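Local coordinates for protein Trypsin/factor XIIA inhibitor (PDB 1BEA) that inhibits mammalian trypsin and blood-clotting factor XIIa, and belongs to the cereal trypsin/alpha-amylase inhibitor family of small secreted plant proteins, at residues N15-C20 / C57-I62; R21-S26 / A96-E101; R46-I51 / C104-I109; A67-P70 / L76-R79. All coordinates share one frame; numbering follows the deposited sequence.

Contact 1. Residues N15-C20 / C57-I62; sequences NPLPSC and CTALSI
The puckered ring of P16 meets helix 56-65 with its CG-CD edge. P16 CG lies 3.7 Å from I62 CG2, and P16 CD lies 4.1 Å from the same methyl. The two side chains cross at about a right angle. CG2 is the branch of I62 that touches, and it stands anti to the backbone N of I62. The longer CG1 arm stands anti to the carbonyl carbon.

L17 reaches the same helix a little under one turn nearer its start. Its CD1 methyl does the touching. It lies 4.1 Å from A59 CB and 3.9 Å from L60 CD2. It also meets backbone, with A59 C 4.0 Å from L17 CD1. L60 takes part by its tip: its CB points away from the loop, and the chain brings CD2 back toward L17.

The L17 backbone has positive phi (49°), the left-handed region. L17 is also the N-cap of helix 18-29, and its O accepts from C20 N at 2.8 Å. The same residue thus starts one helix and packs on another. All five touching residues are buried. I51 also packs on L17 and A59, and L48 on L17. The disulfides C20-C44 and C57-C115 fasten both segments to other parts of the chain. A helix start packed on a second helix near the protein centre, with each segment tied elsewhere by a disulfide, fits the four-helix, disulfide-rich fold of the cereal trypsin/alpha-amylase inhibitors.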
loop_
_atom_site.group_PDB
_atom_site.type_symbol
_atom_site.label_atom_id
_atom_site.label_comp_id
_atom_site.label_asym_id
_atom_site.label_seq_id
_atom_site.Cartn_x
_atom_site.Cartn_y
_atom_site.Cartn_z
ATOM N N ASN A 15 7.269 1.947 -7.575
ATOM C CA ASN A 15 6.289 0.870 -7.555
ATOM C C ASN A 15 6.386 0.203 -6.197
ATOM O O ASN A 15 6.848 -0.920 -6.039
ATOM C CB ASN A 15 6.590 -0.065 -8.717
ATOM C CG ASN A 15 6.137 0.545 -10.034
ATOM O OD1 ASN A 15 5.017 1.103 -10.107
ATOM N ND2 ASN A 15 6.987 0.482 -11.068
ATOM N N PRO A 16 5.914 0.907 -5.192
ATOM C CA PRO A 16 5.960 0.414 -3.826
ATOM C C PRO A 16 4.937 -0.613 -3.396
ATOM O O PRO A 16 3.840 -0.697 -3.943
ATOM C CB PRO A 16 5.816 1.694 -3.016
ATOM C CG PRO A 16 4.885 2.505 -3.799
ATOM C CD PRO A 16 5.247 2.220 -5.269
ATOM N N LEU A 17 5.320 -1.364 -2.369
ATOM C CA LEU A 17 4.480 -2.357 -1.732
ATOM C C LEU A 17 3.793 -3.314 -2.733
ATOM O O LEU A 17 2.594 -3.560 -2.637
ATOM C CB LEU A 17 3.446 -1.611 -0.843
ATOM C CG LEU A 17 3.892 -0.407 0.027
ATOM C CD1 LEU A 17 2.664 0.221 0.741
ATOM C CD2 LEU A 17 4.877 -0.856 1.053
ATOM N N PRO A 18 4.580 -3.932 -3.653
ATOM C CA PRO A 18 4.063 -4.861 -4.671
ATOM C C PRO A 18 3.273 -5.979 -4.030
ATOM O O PRO A 18 2.281 -6.419 -4.598
ATOM C CB PRO A 18 5.318 -5.444 -5.344
ATOM C CG PRO A 18 6.444 -4.568 -4.968
ATOM C CD PRO A 18 6.061 -3.852 -3.682
ATOM N N SER A 19 3.739 -6.463 -2.873
ATOM C CA SER A 19 3.066 -7.567 -2.176
ATOM C C SER A 19 1.803 -7.098 -1.470
ATOM O O SER A 19 0.898 -7.896 -1.184
ATOM C CB SER A 19 3.967 -8.192 -1.101
ATOM O OG SER A 19 4.994 -9.005 -1.646
ATOM N N CYS A 20 1.745 -5.817 -1.130
ATOM C CA CYS A 20 0.546 -5.347 -0.445
ATOM C C CYS A 20 -0.549 -5.284 -1.442
ATOM O O CYS A 20 -1.666 -5.602 -1.098
ATOM C CB CYS A 20 0.782 -3.993 0.166
ATOM S SG CYS A 20 1.933 -4.103 1.566
ATOM N N CYS A 57 2.661 6.166 5.679
ATOM C CA CYS A 57 1.311 6.520 5.204
ATOM C C CYS A 57 1.321 6.990 3.745
ATOM O O CYS A 57 0.389 6.763 2.971
ATOM C CB CYS A 57 0.697 7.617 6.086
ATOM S SG CYS A 57 0.329 7.178 7.822
ATOM N N THR A 58 2.376 7.682 3.384
ATOM C CA THR A 58 2.498 8.156 2.033
ATOM C C THR A 58 2.630 6.954 1.091
ATOM O O THR A 58 2.004 6.904 0.040
ATOM C CB THR A 58 3.711 9.068 1.955
ATOM O OG1 THR A 58 3.498 10.175 2.838
ATOM C CG2 THR A 58 3.912 9.620 0.557
ATOM N N ALA A 59 3.446 5.979 1.471
ATOM C CA ALA A 59 3.617 4.802 0.641
ATOM C C ALA A 59 2.212 4.196 0.436
ATOM O O ALA A 59 1.822 3.923 -0.689
ATOM C CB ALA A 59 4.490 3.859 1.350
ATOM N N LEU A 60 1.465 4.011 1.529
ATOM C CA LEU A 60 0.104 3.470 1.484
ATOM C C LEU A 60 -0.740 4.271 0.510
ATOM O O LEU A 60 -1.456 3.743 -0.378
ATOM C CB LEU A 60 -0.549 3.593 2.854
ATOM C CG LEU A 60 -0.394 2.425 3.791
ATOM C CD1 LEU A 60 -1.519 2.390 4.838
ATOM C CD2 LEU A 60 -0.394 1.188 2.941
ATOM N N SER A 61 -0.677 5.578 0.671
ATOM C CA SER A 61 -1.424 6.440 -0.211
ATOM C C SER A 61 -1.013 6.271 -1.696
ATOM O O SER A 61 -1.839 6.258 -2.608
ATOM C CB SER A 61 -1.234 7.862 0.241
ATOM O OG SER A 61 -1.943 8.740 -0.604
ATOM N N ILE A 62 0.267 6.138 -1.961
ATOM C CA ILE A 62 0.666 5.975 -3.346
ATOM C C ILE A 62 0.089 4.655 -3.844
ATOM O O ILE A 62 -0.422 4.558 -4.939
ATOM C CB ILE A 62 2.187 6.009 -3.427
ATOM C CG1 ILE A 62 2.624 7.469 -3.247
ATOM C CG2 ILE A 62 2.683 5.368 -4.756
ATOM C CD1 ILE A 62 4.119 7.718 -3.167
#

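Contact 2. Residues R21-S26 / A96-E101; sequences RWYVTS and ATLVTE
L98 sits between Y23 and V24 of helix 18-29, in the four-helix fold of the cereal inhibitor family. It belongs to the chain that follows helix 88-95, in a type I turn from T97 to T100. It has more surface buried here than any other residue. Its two methyls share the work. With chi1 at -95° and chi2 at 9°, one methyl faces Y23 and the other V24. L98 CD1 lies 4.0 Å from Y23 CE2.

Y23 runs past L98 in the opposite direction. Its CG is anti to the backbone N (chi1 171°), which carries the ring out from the helix along L98. Its hydroxyl is hydrogen-bonded to E103, and its ring makes an edge-to-face pair with F94. The Y23 side chain is about 9 Å from that of L35, at the bond cut by target proteases.

V24 also packs on F94 and A95 of helix 88-95. All three touching residues, Y23, V24 and L98, are buried. V24 and L98 cross obliquely. The branch of V24 that touches is CG2, which stands anti to the carbonyl carbon and lies 4.0 Å from L98 CD2.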
loop_
_atom_site.group_PDB
_atom_site.type_symbol
_atom_site.label_atom_id
_atom_site.label_comp_id
_atom_site.label_asym_id
_atom_site.label_seq_id
_atom_site.Cartn_x
_atom_site.Cartn_y
_atom_site.Cartn_z
ATOM N N ARG A 21 -0.222 -4.904 -2.691
ATOM C CA ARG A 21 -1.196 -4.854 -3.806
ATOM C C ARG A 21 -1.983 -6.146 -3.878
ATOM O O ARG A 21 -3.215 -6.098 -3.865
ATOM C CB ARG A 21 -0.507 -4.669 -5.164
ATOM C CG ARG A 21 -1.469 -4.573 -6.346
ATOM C CD ARG A 21 -0.758 -4.203 -7.653
ATOM N NE ARG A 21 -0.305 -2.808 -7.689
ATOM C CZ ARG A 21 -1.093 -1.740 -7.873
ATOM N NH1 ARG A 21 -2.419 -1.869 -8.023
ATOM N NH2 ARG A 21 -0.546 -0.522 -7.889
ATOM N N TRP A 22 -1.265 -7.284 -3.942
ATOM C CA TRP A 22 -1.798 -8.663 -4.035
ATOM C C TRP A 22 -2.492 -9.148 -2.797
ATOM O O TRP A 22 -3.410 -9.961 -2.878
ATOM C CB TRP A 22 -0.672 -9.678 -4.320
ATOM C CG TRP A 22 -0.086 -9.532 -5.652
ATOM C CD1 TRP A 22 1.233 -9.617 -5.969
ATOM C CD2 TRP A 22 -0.771 -9.166 -6.853
ATOM N NE1 TRP A 22 1.415 -9.315 -7.297
ATOM C CE2 TRP A 22 0.205 -9.032 -7.866
ATOM C CE3 TRP A 22 -2.121 -8.932 -7.181
ATOM C CZ2 TRP A 22 -0.123 -8.676 -9.178
ATOM C CZ3 TRP A 22 -2.442 -8.585 -8.467
ATOM C CH2 TRP A 22 -1.449 -8.457 -9.461
ATOM N N TYR A 23 -1.997 -8.716 -1.646
ATOM C CA TYR A 23 -2.630 -9.083 -0.388
ATOM C C TYR A 23 -4.022 -8.396 -0.385
ATOM O O TYR A 23 -5.024 -8.994 -0.032
ATOM C CB TYR A 23 -1.765 -8.607 0.778
ATOM C CG TYR A 23 -2.413 -8.741 2.138
ATOM C CD1 TYR A 23 -3.258 -9.812 2.420
ATOM C CD2 TYR A 23 -2.157 -7.822 3.151
ATOM C CE1 TYR A 23 -3.830 -9.966 3.670
ATOM C CE2 TYR A 23 -2.727 -7.970 4.416
ATOM C CZ TYR A 23 -3.561 -9.046 4.669
ATOM O OH TYR A 23 -4.156 -9.209 5.914
ATOM N N VAL A 24 -4.072 -7.154 -0.829
ATOM C CA VAL A 24 -5.305 -6.420 -0.881
ATOM C C VAL A 24 -6.292 -6.991 -1.889
ATOM O O VAL A 24 -7.487 -7.038 -1.597
ATOM C CB VAL A 24 -5.060 -4.949 -1.234
ATOM C CG1 VAL A 24 -6.350 -4.280 -1.634
ATOM C CG2 VAL A 24 -4.470 -4.237 -0.039
ATOM N N THR A 25 -5.833 -7.409 -3.071
ATOM C CA THR A 25 -6.769 -7.956 -4.069
ATOM C C THR A 25 -7.243 -9.380 -3.716
ATOM O O THR A 25 -8.327 -9.849 -4.156
ATOM C CB THR A 25 -6.165 -7.991 -5.488
ATOM O OG1 THR A 25 -4.950 -8.750 -5.488
ATOM C CG2 THR A 25 -5.894 -6.633 -5.956
ATOM N N SER A 26 -6.426 -10.066 -2.925
ATOM C CA SER A 26 -6.753 -11.402 -2.522
ATOM C C SER A 26 -8.041 -11.308 -1.764
ATOM O O SER A 26 -9.020 -11.976 -2.105
ATOM C CB SER A 26 -5.674 -11.944 -1.616
ATOM O OG SER A 26 -4.550 -12.300 -2.384
ATOM N N ALA A 96 -6.288 0.935 3.312
ATOM C CA ALA A 96 -6.010 1.965 4.292
ATOM C C ALA A 96 -5.746 1.423 5.707
ATOM O O ALA A 96 -5.165 2.126 6.529
ATOM C CB ALA A 96 -7.148 2.964 4.287
ATOM N N THR A 97 -6.111 0.162 5.975
ATOM C CA THR A 97 -5.937 -0.459 7.306
ATOM C C THR A 97 -4.646 -1.210 7.488
ATOM O O THR A 97 -4.367 -1.761 8.547
ATOM C CB THR A 97 -7.071 -1.489 7.653
ATOM O OG1 THR A 97 -6.701 -2.791 7.189
ATOM C CG2 THR A 97 -8.373 -1.102 7.000
ATOM N N LEU A 98 -3.829 -1.225 6.464
ATOM C CA LEU A 98 -2.631 -2.020 6.581
ATOM C C LEU A 98 -1.746 -1.690 7.776
ATOM O O LEU A 98 -1.273 -2.618 8.429
ATOM C CB LEU A 98 -1.847 -1.965 5.265
ATOM C CG LEU A 98 -2.103 -3.113 4.269
ATOM C CD1 LEU A 98 -3.262 -4.014 4.660
ATOM C CD2 LEU A 98 -2.350 -2.495 2.931
ATOM N N VAL A 99 -1.513 -0.404 8.082
ATOM C CA VAL A 99 -0.647 -0.067 9.238
ATOM C C VAL A 99 -1.208 -0.472 10.607
ATOM O O VAL A 99 -0.465 -0.664 11.586
ATOM C CB VAL A 99 -0.341 1.453 9.340
ATOM C CG1 VAL A 99 0.325 1.923 8.088
ATOM C CG2 VAL A 99 -1.621 2.244 9.606
ATOM N N THR A 100 -2.526 -0.568 10.661
ATOM C CA THR A 100 -3.235 -0.908 11.871
ATOM C C THR A 100 -2.715 -2.120 12.569
ATOM O O THR A 100 -2.199 -3.027 11.921
ATOM C CB THR A 100 -4.645 -1.142 11.536
ATOM O OG1 THR A 100 -5.092 -0.001 10.830
ATOM C CG2 THR A 100 -5.478 -1.323 12.785
ATOM N N GLU A 101 -2.870 -2.147 13.895
ATOM C CA GLU A 101 -2.429 -3.287 14.709
ATOM C C GLU A 101 -3.244 -4.525 14.355
ATOM O O GLU A 101 -2.854 -5.655 14.675
ATOM C CB GLU A 101 -2.543 -2.969 16.201
ATOM C CG GLU A 101 -3.827 -2.292 16.610
ATOM C CD GLU A 101 -4.161 -2.526 18.093
ATOM O OE1 GLU A 101 -3.545 -3.432 18.712
ATOM O OE2 GLU A 101 -5.038 -1.802 18.639
#

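Contact 3. Residues R46-I51 / C104-I109; sequences RELADI and CNLATI
L106 reaches the C-terminal part of helix 37-49 and packs on L48 and A49. Its CG is anti to the carbonyl carbon (chi1 -74°) and its CB points toward the helix, so both methyls arrive there. CD1 lies 3.9 Å from L48 CB and 4.1 Å from L48 CG. It is also 3.8 Å from A49 N, so it rests partly on backbone. L106 CD2 lies 3.7 Å from A49 CB, and L106 CD1 is 4.0 Å from that same carbon. Both methyls thus touch A49 CB, and CD1 also reaches L48.

L48 is the buried partner. Its CG is anti to the backbone N (chi1 -162°). This brings L48 CD2 to 4.3 Å from C104 SG. L48 therefore meets L106 with the base of its side chain and C104 with a methyl at the tip. The L48 and L106 side chains meet at a slant. The C104 sulfur is bonded to C45, so the disulfide ties the chain at C104 to helix 37-49 close to this packing. L48 also touches L17.

R56 joins the two segments from outside. It is hydrogen-bonded to the carbonyl oxygens of A49 and I51 in one segment and of A107 in the other, and L106 packs against it. A leucine laid over L48 and A49 beside a disulfide, with an arginine bridging backbone carbonyls, pins the irregular C-terminal part of the chain to the helical bundle of this disulfide-rich inhibitor fold.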
loop_
_atom_site.group_PDB
_atom_site.type_symbol
_atom_site.label_atom_id
_atom_site.label_comp_id
_atom_site.label_asym_id
_atom_site.label_seq_id
_atom_site.Cartn_x
_atom_site.Cartn_y
_atom_site.Cartn_z
ATOM N N ARG A 46 6.301 -6.826 5.787
ATOM C CA ARG A 46 7.741 -6.693 5.656
ATOM C C ARG A 46 8.099 -5.529 4.746
ATOM O O ARG A 46 9.008 -4.762 5.061
ATOM C CB ARG A 46 8.309 -7.984 5.097
ATOM C CG ARG A 46 9.743 -8.244 5.457
ATOM C CD ARG A 46 10.633 -7.558 4.447
ATOM N NE ARG A 46 11.385 -8.512 3.642
ATOM C CZ ARG A 46 11.431 -8.500 2.312
ATOM N NH1 ARG A 46 10.765 -7.576 1.615
ATOM N NH2 ARG A 46 12.153 -9.418 1.673
ATOM N N GLU A 47 7.399 -5.378 3.621
ATOM C CA GLU A 47 7.694 -4.292 2.684
ATOM C C GLU A 47 7.378 -2.889 3.232
ATOM O O GLU A 47 8.095 -1.906 2.959
ATOM C CB GLU A 47 6.905 -4.498 1.381
ATOM C CG GLU A 47 7.626 -5.368 0.411
ATOM C CD GLU A 47 6.729 -5.895 -0.697
ATOM O OE1 GLU A 47 5.606 -5.368 -0.885
ATOM O OE2 GLU A 47 7.163 -6.842 -1.383
ATOM N N LEU A 48 6.273 -2.806 3.967
ATOM C CA LEU A 48 5.830 -1.563 4.573
ATOM C C LEU A 48 6.791 -1.149 5.691
ATOM O O LEU A 48 7.054 0.034 5.909
ATOM C CB LEU A 48 4.416 -1.764 5.132
ATOM C CG LEU A 48 3.489 -0.574 5.468
ATOM C CD1 LEU A 48 3.485 0.502 4.383
ATOM C CD2 LEU A 48 2.076 -1.135 5.667
ATOM N N ALA A 49 7.340 -2.119 6.402
ATOM C CA ALA A 49 8.273 -1.781 7.459
ATOM C C ALA A 49 9.648 -1.358 6.953
ATOM O O ALA A 49 10.383 -0.670 7.693
ATOM C CB ALA A 49 8.429 -2.930 8.386
ATOM N N ASP A 50 10.016 -1.758 5.727
ATOM C CA ASP A 50 11.344 -1.375 5.175
ATOM C C ASP A 50 11.343 0.102 4.806
ATOM O O ASP A 50 12.381 0.710 4.538
ATOM C CB ASP A 50 11.693 -2.203 3.934
ATOM C CG ASP A 50 12.304 -3.563 4.286
ATOM O OD1 ASP A 50 12.989 -3.682 5.318
ATOM O OD2 ASP A 50 12.095 -4.532 3.530
ATOM N N ILE A 51 10.150 0.673 4.788
ATOM C CA ILE A 51 9.985 2.065 4.487
ATOM C C ILE A 51 10.070 2.820 5.827
ATOM O O ILE A 51 9.544 2.374 6.850
ATOM C CB ILE A 51 8.632 2.304 3.812
ATOM C CG1 ILE A 51 8.708 1.869 2.331
ATOM C CG2 ILE A 51 8.266 3.734 3.923
ATOM C CD1 ILE A 51 7.374 1.776 1.626
ATOM N N CYS A 104 -0.679 -4.839 9.933
ATOM C CA CYS A 104 0.772 -4.935 10.151
ATOM C C CYS A 104 1.278 -4.367 11.455
ATOM O O CYS A 104 2.385 -4.675 11.881
ATOM C CB CYS A 104 1.532 -4.253 8.998
ATOM S SG CYS A 104 1.391 -5.068 7.370
ATOM N N ASN A 105 0.469 -3.530 12.082
ATOM C CA ASN A 105 0.833 -2.866 13.334
ATOM C C ASN A 105 2.183 -2.168 13.276
ATOM O O ASN A 105 3.120 -2.499 14.016
ATOM C CB ASN A 105 0.838 -3.827 14.502
ATOM C CG ASN A 105 0.746 -3.097 15.803
ATOM O OD1 ASN A 105 0.979 -3.658 16.854
ATOM N ND2 ASN A 105 0.395 -1.817 15.737
ATOM N N LEU A 106 2.261 -1.172 12.406
ATOM C CA LEU A 106 3.501 -0.431 12.249
ATOM C C LEU A 106 3.304 1.049 12.549
ATOM O O LEU A 106 2.333 1.664 12.101
ATOM C CB LEU A 106 4.021 -0.586 10.826
ATOM C CG LEU A 106 4.621 -1.951 10.533
ATOM C CD1 LEU A 106 4.563 -2.228 9.042
ATOM C CD2 LEU A 106 6.041 -1.969 11.071
ATOM N N ALA A 107 4.249 1.604 13.301
ATOM C CA ALA A 107 4.218 3.012 13.671
ATOM C C ALA A 107 4.495 3.925 12.451
ATOM O O ALA A 107 5.259 3.577 11.549
ATOM C CB ALA A 107 5.266 3.270 14.797
ATOM N N THR A 108 3.876 5.095 12.435
ATOM C CA THR A 108 4.090 6.032 11.364
ATOM C C THR A 108 4.715 7.311 11.915
ATOM O O THR A 108 5.404 7.322 12.938
ATOM C CB THR A 108 2.763 6.358 10.672
ATOM O OG1 THR A 108 1.890 7.048 11.588
ATOM C CG2 THR A 108 2.117 5.088 10.238
ATOM N N ILE A 109 4.472 8.403 11.219
ATOM C CA ILE A 109 5.039 9.682 11.610
ATOM C C ILE A 109 4.536 10.138 12.979
ATOM O O ILE A 109 5.228 10.854 13.696
ATOM C CB ILE A 109 4.710 10.745 10.554
ATOM C CG1 ILE A 109 5.412 12.046 10.888
ATOM C CG2 ILE A 109 3.264 10.949 10.486
ATOM C CD1 ILE A 109 5.589 12.900 9.686
#

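Contact 4. Residues A67-P70 / L76-R79; sequences AIPP and LEGR
A67 and E77 pair through both of their backbone N-H and C=O groups. A67 N donates to E77 O at 3.0 Å, with an N-H...O angle of 148°. The donor is tilted from the plane of that carbonyl. E77 N donates to A67 O at 3.0 Å, and this bond is straighter at 165°. A67 N, A67 O, E77 N and E77 O are thereby all satisfied across the contact.

The E77 carboxylate divides its oxygens. OE2 takes a hydrogen bond from N15 N. E77 OE1 lies 3.8 Å from P69 CG, a van der Waals contact in which the two side chains cross at about a right angle. The bend of the E77 chain at chi2 (89°) helps turn the carboxylate to that place. P8, H14 and P16 also pack on E77, which is buried.

L76 and I68 flank the bridge near the surface. L76 CD2 lies 3.6 Å from A67 O. I68 lies beside L76, but its exact packing is doubtful. Further along the second segment, R79 O accepts from R21 NH1 and so ties it to helix 18-29.

This is an isolated antiparallel beta bridge, a single hydrogen-bonded pair. It closes the base of a loop in the long irregular connection between helix 56-65 and helix 88-95.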
loop_
_atom_site.group_PDB
_atom_site.type_symbol
_atom_site.label_atom_id
_atom_site.label_comp_id
_atom_site.label_asym_id
_atom_site.label_seq_id
_atom_site.Cartn_x
_atom_site.Cartn_y
_atom_site.Cartn_z
ATOM N N ALA A 67 0.734 7.992 -7.738
ATOM C CA ALA A 67 1.507 9.224 -7.706
ATOM C C ALA A 67 2.182 9.392 -9.060
ATOM O O ALA A 67 2.530 8.403 -9.691
ATOM C CB ALA A 67 2.569 9.128 -6.627
ATOM N N ILE A 68 2.369 10.622 -9.515
ATOM C CA ILE A 68 3.037 10.806 -10.800
ATOM C C ILE A 68 4.245 11.659 -10.536
ATOM O O ILE A 68 4.140 12.861 -10.400
ATOM C CB ILE A 68 2.134 11.497 -11.844
ATOM C CG1 ILE A 68 1.378 10.430 -12.596
ATOM C CG2 ILE A 68 2.971 12.219 -12.899
ATOM C CD1 ILE A 68 2.336 9.471 -13.303
ATOM N N PRO A 69 5.416 11.039 -10.466
ATOM C CA PRO A 69 6.614 11.824 -10.203
ATOM C C PRO A 69 6.939 12.632 -11.442
ATOM O O PRO A 69 6.757 12.148 -12.550
ATOM C CB PRO A 69 7.656 10.772 -9.872
ATOM C CG PRO A 69 7.167 9.520 -10.554
ATOM C CD PRO A 69 5.701 9.612 -10.682
ATOM N N PRO A 70 7.424 13.876 -11.276
ATOM C CA PRO A 70 7.760 14.734 -12.411
ATOM C C PRO A 70 9.047 14.339 -13.076
ATOM O O PRO A 70 9.985 13.882 -12.435
ATOM C CB PRO A 70 7.842 16.136 -11.803
ATOM C CG PRO A 70 7.470 15.980 -10.375
ATOM C CD PRO A 70 7.706 14.558 -10.012
ATOM N N LEU A 76 3.007 6.611 -14.122
ATOM C CA LEU A 76 2.151 6.500 -12.950
ATOM C C LEU A 76 2.568 5.347 -12.061
ATOM O O LEU A 76 2.573 4.190 -12.492
ATOM C CB LEU A 76 0.697 6.316 -13.399
ATOM C CG LEU A 76 -0.517 6.167 -12.474
ATOM C CD1 LEU A 76 -0.626 4.706 -11.998
ATOM C CD2 LEU A 76 -0.414 7.162 -11.324
ATOM N N GLU A 77 2.901 5.686 -10.817
ATOM C CA GLU A 77 3.316 4.760 -9.778
ATOM C C GLU A 77 2.085 4.370 -8.949
ATOM O O GLU A 77 1.211 5.219 -8.665
ATOM C CB GLU A 77 4.338 5.458 -8.869
ATOM C CG GLU A 77 5.524 4.626 -8.417
ATOM C CD GLU A 77 6.691 4.688 -9.385
ATOM O OE1 GLU A 77 7.023 5.775 -9.897
ATOM O OE2 GLU A 77 7.285 3.628 -9.647
ATOM N N GLY A 78 2.025 3.084 -8.603
ATOM C CA GLY A 78 0.957 2.551 -7.782
ATOM C C GLY A 78 -0.463 2.720 -8.269
ATOM O O GLY A 78 -0.742 2.712 -9.459
ATOM N N ARG A 79 -1.360 2.840 -7.307
ATOM C CA ARG A 79 -2.784 2.998 -7.553
ATOM C C ARG A 79 -3.509 1.687 -7.774
ATOM O O ARG A 79 -3.053 0.842 -8.557
ATOM C CB ARG A 79 -3.047 3.890 -8.746
ATOM C CG ARG A 79 -4.516 4.156 -8.941
ATOM C CD ARG A 79 -4.780 5.375 -9.819
ATOM N NE ARG A 79 -6.218 5.563 -10.083
ATOM C CZ ARG A 79 -6.949 6.596 -9.651
ATOM N NH1 ARG A 79 -6.397 7.566 -8.924
ATOM N NH2 ARG A 79 -8.249 6.640 -9.927
#

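In the fold
Contacts 1 and 2 are buried and apolar, contact 3 is partly buried, and contact 4 lies at the surface. Contacts 1 and 2 share helix 18-29 and touch where L60 meets V99 and L98. Contact 3 adds helix 37-49. It meets contact 1 through the S19 N to E47 OE1 bond, and contact 2 through backbone bonds such as L98 O to C104 N. Contacts 1 to 3 rely on apolar side chains: aliphatic in contact 1, with the Y23 ring in contact 2 and the C104 sulfur in contact 3. Contact 4 relies on backbone hydrogen bonds. It is still tied inward: I62 O probably accepts from R79 N, and I62 CG1 packs on A67 CB. Contacts 3 and 4 do not touch.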